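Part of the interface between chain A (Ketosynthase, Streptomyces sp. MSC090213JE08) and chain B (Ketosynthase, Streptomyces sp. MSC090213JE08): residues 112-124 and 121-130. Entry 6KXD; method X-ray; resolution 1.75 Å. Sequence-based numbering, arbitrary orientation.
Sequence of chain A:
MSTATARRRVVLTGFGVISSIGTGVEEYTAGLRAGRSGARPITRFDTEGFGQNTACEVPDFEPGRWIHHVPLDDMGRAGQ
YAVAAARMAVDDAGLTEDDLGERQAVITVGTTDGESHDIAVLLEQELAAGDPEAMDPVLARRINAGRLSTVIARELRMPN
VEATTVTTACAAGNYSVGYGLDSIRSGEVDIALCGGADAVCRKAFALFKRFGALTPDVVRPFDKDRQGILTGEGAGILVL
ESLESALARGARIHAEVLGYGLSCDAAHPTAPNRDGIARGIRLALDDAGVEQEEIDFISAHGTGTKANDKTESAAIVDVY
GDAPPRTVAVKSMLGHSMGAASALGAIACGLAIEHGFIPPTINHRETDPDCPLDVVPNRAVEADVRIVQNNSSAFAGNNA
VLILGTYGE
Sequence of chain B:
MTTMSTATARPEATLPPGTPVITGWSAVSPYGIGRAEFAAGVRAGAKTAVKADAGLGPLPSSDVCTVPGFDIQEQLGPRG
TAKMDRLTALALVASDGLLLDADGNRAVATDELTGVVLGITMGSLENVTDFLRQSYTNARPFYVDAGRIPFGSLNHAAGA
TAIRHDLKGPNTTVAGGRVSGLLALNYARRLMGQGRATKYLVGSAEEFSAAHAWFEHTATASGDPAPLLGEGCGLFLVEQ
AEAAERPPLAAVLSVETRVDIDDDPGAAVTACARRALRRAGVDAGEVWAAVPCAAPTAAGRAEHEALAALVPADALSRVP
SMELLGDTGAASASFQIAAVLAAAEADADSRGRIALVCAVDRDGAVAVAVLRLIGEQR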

# COMPACT_ATOMS: atom_id res chain seq x y z
N THR A 112 4.75 6.34 -1.42
CA THR A 112 5.95 5.99 -0.66
C THR A 112 5.86 6.61 0.73
O THR A 112 6.04 5.95 1.72
CB THR A 112 7.21 6.45 -1.40
OG1 THR A 112 7.28 5.78 -2.66
CG2 THR A 112 8.47 6.25 -0.58
N ASP A 113 5.63 7.94 0.74
CA ASP A 113 5.81 8.81 1.89
C ASP A 113 4.48 9.40 2.36
O ASP A 113 4.36 9.76 3.52
CB ASP A 113 6.79 9.94 1.59
CG ASP A 113 8.19 9.41 1.37
OD1 ASP A 113 8.63 8.61 2.24
OD2 ASP A 113 8.77 9.73 0.32
N GLY A 114 3.45 9.34 1.52
CA GLY A 114 2.18 9.88 1.96
C GLY A 114 2.36 11.32 2.42
O GLY A 114 3.09 12.08 1.76
N GLU A 115 1.75 11.66 3.56
CA GLU A 115 1.81 13.04 4.09
C GLU A 115 2.97 13.15 5.08
O GLU A 115 2.83 13.65 6.19
CB GLU A 115 0.49 13.40 4.75
CG GLU A 115 -0.68 13.25 3.80
CD GLU A 115 -0.71 14.00 2.48
OE1 GLU A 115 -1.81 13.95 1.84
OE2 GLU A 115 0.33 14.61 2.06
N SER A 116 4.14 12.64 4.68
CA SER A 116 5.26 12.71 5.58
C SER A 116 5.67 14.17 5.86
O SER A 116 6.23 14.45 6.90
CB SER A 116 6.40 11.86 5.07
OG SER A 116 6.15 10.47 5.41
N HIS A 117 5.37 15.08 4.94
CA HIS A 117 5.57 16.50 5.19
C HIS A 117 4.75 16.96 6.39
O HIS A 117 5.25 17.68 7.23
CB HIS A 117 5.28 17.33 3.94
CG HIS A 117 5.41 18.80 4.21
ND1 HIS A 117 6.63 19.38 4.55
CD2 HIS A 117 4.50 19.79 4.21
CE1 HIS A 117 6.46 20.67 4.73
NE2 HIS A 117 5.14 20.94 4.57
N ASP A 118 3.45 16.58 6.43
CA ASP A 118 2.59 16.87 7.57
C ASP A 118 3.18 16.28 8.85
O ASP A 118 3.08 16.87 9.90
CB ASP A 118 1.15 16.40 7.32
CG ASP A 118 0.45 17.22 6.26
OD1 ASP A 118 0.83 18.39 6.11
OD2 ASP A 118 -0.48 16.69 5.62
N ILE A 119 3.76 15.06 8.78
CA ILE A 119 4.36 14.46 9.97
C ILE A 119 5.49 15.39 10.45
O ILE A 119 5.61 15.62 11.67
CB ILE A 119 4.89 13.03 9.71
CG1 ILE A 119 3.71 12.09 9.39
CG2 ILE A 119 5.68 12.51 10.88
CD1 ILE A 119 4.13 10.67 9.09
N ALA A 120 6.27 15.89 9.51
CA ALA A 120 7.44 16.76 9.85
C ALA A 120 6.91 18.04 10.52
O ALA A 120 7.34 18.41 11.61
CB ALA A 120 8.23 17.06 8.62
N VAL A 121 5.86 18.59 9.95
CA VAL A 121 5.30 19.82 10.50
C VAL A 121 4.74 19.58 11.90
O VAL A 121 4.91 20.43 12.82
CB VAL A 121 4.25 20.42 9.56
CG1 VAL A 121 3.53 21.58 10.25
CG2 VAL A 121 4.82 20.85 8.23
N LEU A 122 4.10 18.43 12.10
CA LEU A 122 3.69 18.04 13.44
C LEU A 122 4.86 18.02 14.41
O LEU A 122 4.74 18.48 15.56
CB LEU A 122 3.02 16.66 13.42
CG LEU A 122 1.57 16.64 12.95
CD1 LEU A 122 1.16 15.22 12.57
CD2 LEU A 122 0.69 17.18 14.03
N LEU A 123 5.98 17.41 14.01
CA LEU A 123 7.12 17.34 14.92
C LEU A 123 7.68 18.75 15.19
O LEU A 123 8.15 18.95 16.28
CB LEU A 123 8.20 16.46 14.32
CG LEU A 123 7.79 14.99 14.23
CD1 LEU A 123 8.90 14.18 13.56
CD2 LEU A 123 7.44 14.45 15.61
N GLU A 124 7.72 19.60 14.16
CA GLU A 124 8.10 21.02 14.27
C GLU A 124 7.27 21.70 15.35
O GLU A 124 7.81 22.46 16.15
CB GLU A 124 7.88 21.79 12.96
CG GLU A 124 8.79 21.40 11.81
CD GLU A 124 8.60 22.26 10.57
OE1 GLU A 124 7.81 23.23 10.65
OE2 GLU A 124 9.22 21.97 9.52
N THR B 121 -1.19 1.09 9.11
CA THR B 121 -1.78 2.43 9.20
C THR B 121 -0.82 3.40 8.50
O THR B 121 -1.10 3.99 7.44
CB THR B 121 -2.04 2.81 10.66
OG1 THR B 121 -2.91 1.89 11.30
CG2 THR B 121 -2.65 4.19 10.79
N MET B 122 0.38 3.50 9.06
CA MET B 122 1.35 4.38 8.48
C MET B 122 2.74 3.91 8.86
O MET B 122 3.65 4.70 9.01
CB MET B 122 1.11 5.80 9.02
CG MET B 122 1.77 6.88 8.22
SD MET B 122 1.58 6.69 6.47
CE MET B 122 2.60 8.04 5.86
N GLY B 123 2.92 2.59 8.90
CA GLY B 123 4.25 2.03 9.16
C GLY B 123 4.75 2.34 10.57
O GLY B 123 4.00 2.46 11.56
N SER B 124 6.09 2.41 10.70
CA SER B 124 6.69 2.70 11.98
C SER B 124 6.73 4.22 12.11
O SER B 124 7.60 4.88 11.53
CB SER B 124 8.07 2.16 12.14
OG SER B 124 8.58 2.56 13.40
N LEU B 125 5.76 4.78 12.81
CA LEU B 125 5.86 6.21 13.08
C LEU B 125 7.02 6.47 14.04
O LEU B 125 7.53 7.57 14.06
CB LEU B 125 4.56 6.72 13.67
CG LEU B 125 3.44 6.73 12.66
CD1 LEU B 125 2.07 6.75 13.36
CD2 LEU B 125 3.63 7.88 11.69
N GLU B 126 7.43 5.48 14.83
CA GLU B 126 8.60 5.64 15.67
C GLU B 126 9.84 5.89 14.79
O GLU B 126 10.65 6.80 15.08
CB GLU B 126 8.84 4.44 16.57
CG GLU B 126 10.09 4.58 17.44
CD GLU B 126 10.29 3.46 18.42
OE1 GLU B 126 9.76 2.36 18.19
OE2 GLU B 126 10.99 3.68 19.41
N ASN B 127 9.99 5.12 13.71
CA ASN B 127 11.14 5.25 12.85
C ASN B 127 11.16 6.65 12.21
O ASN B 127 12.21 7.36 12.24
CB ASN B 127 11.17 4.13 11.81
CG ASN B 127 12.34 4.23 10.88
OD1 ASN B 127 12.37 5.12 10.07
ND2 ASN B 127 13.28 3.30 10.99
N VAL B 128 10.03 7.06 11.64
CA VAL B 128 10.00 8.20 10.80
C VAL B 128 10.15 9.46 11.68
O VAL B 128 10.79 10.40 11.25
CB VAL B 128 8.73 8.26 9.94
CG1 VAL B 128 7.49 8.46 10.78
CG2 VAL B 128 8.84 9.35 8.89
N THR B 129 9.55 9.44 12.86
CA THR B 129 9.59 10.58 13.77
C THR B 129 10.97 10.68 14.43
O THR B 129 11.45 11.75 14.67
CB THR B 129 8.52 10.56 14.87
OG1 THR B 129 8.60 9.42 15.73
CG2 THR B 129 7.13 10.69 14.28
N ASP B 130 11.60 9.54 14.69
CA ASP B 130 12.98 9.57 15.20
C ASP B 130 13.90 10.16 14.12
O ASP B 130 14.73 10.99 14.43
CB ASP B 130 13.46 8.20 15.67
CG ASP B 130 12.91 7.74 17.00
OD1 ASP B 130 12.23 8.52 17.72
OD2 ASP B 130 13.15 6.55 17.31

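Two helices, A:116-124 and B:125-130, each entered from a loop, meet here at 65°, their axes no closer than 10.6 Å. At that separation the backbones leave room for side chains between them, and the contact is made by packing: no hydrogen bond crosses between the stretches.

A:Ile119 gives up the most surface, 72 Å². Its CA-to-CB bond points toward chain B, and with chi1 m and chi2 t its CD1 enters an apolar pocket, 3.8 Å from B:Leu125 CD2, 4.4 Å from B:Val128 CG1 and 4.4 Å from B:Met122 CE. The other branch is used as well, CG2 lying 4.1 Å from B:Thr129 CG2. One beta-branched residue thus touches four partners.

B:Met122, with 59 Å² covered, works from the loop before its helix. Its CA-to-CB bond runs sideways, yet the long, flexible chain brings CE to 3.4 Å from A:Asp113 O, against the residues just before the chain A helix. That carbonyl oxygen already accepts a 2.7 Å hydrogen bond from A:Ser116 OG, so the methyl packs beside a polar atom that has its own partner. A:Gly114 keeps the space open: an ideal CB there would point toward chain B and lie a tight 3.1 Å from B:Met122 CE, and its positive phi independently favours glycine.

B:Thr129 contributes 51 Å². Its OG1 donates to B:Leu125 O at 2.7 Å, satisfying the hydroxyl within its own helix, while CG2 meets A:Ile119. One turn beyond A:Ile119, A:Leu123 also points toward chain B and sets CD1 3.7 Å from B:Thr129 CA, close against the backbone where the CA atoms of these two residues are 7.3 Å apart.

The rules are compact: repeat apolar residues at i and i+4, let hydroxyls at the contact bond within their own chain, and use glycine where a methyl needs room.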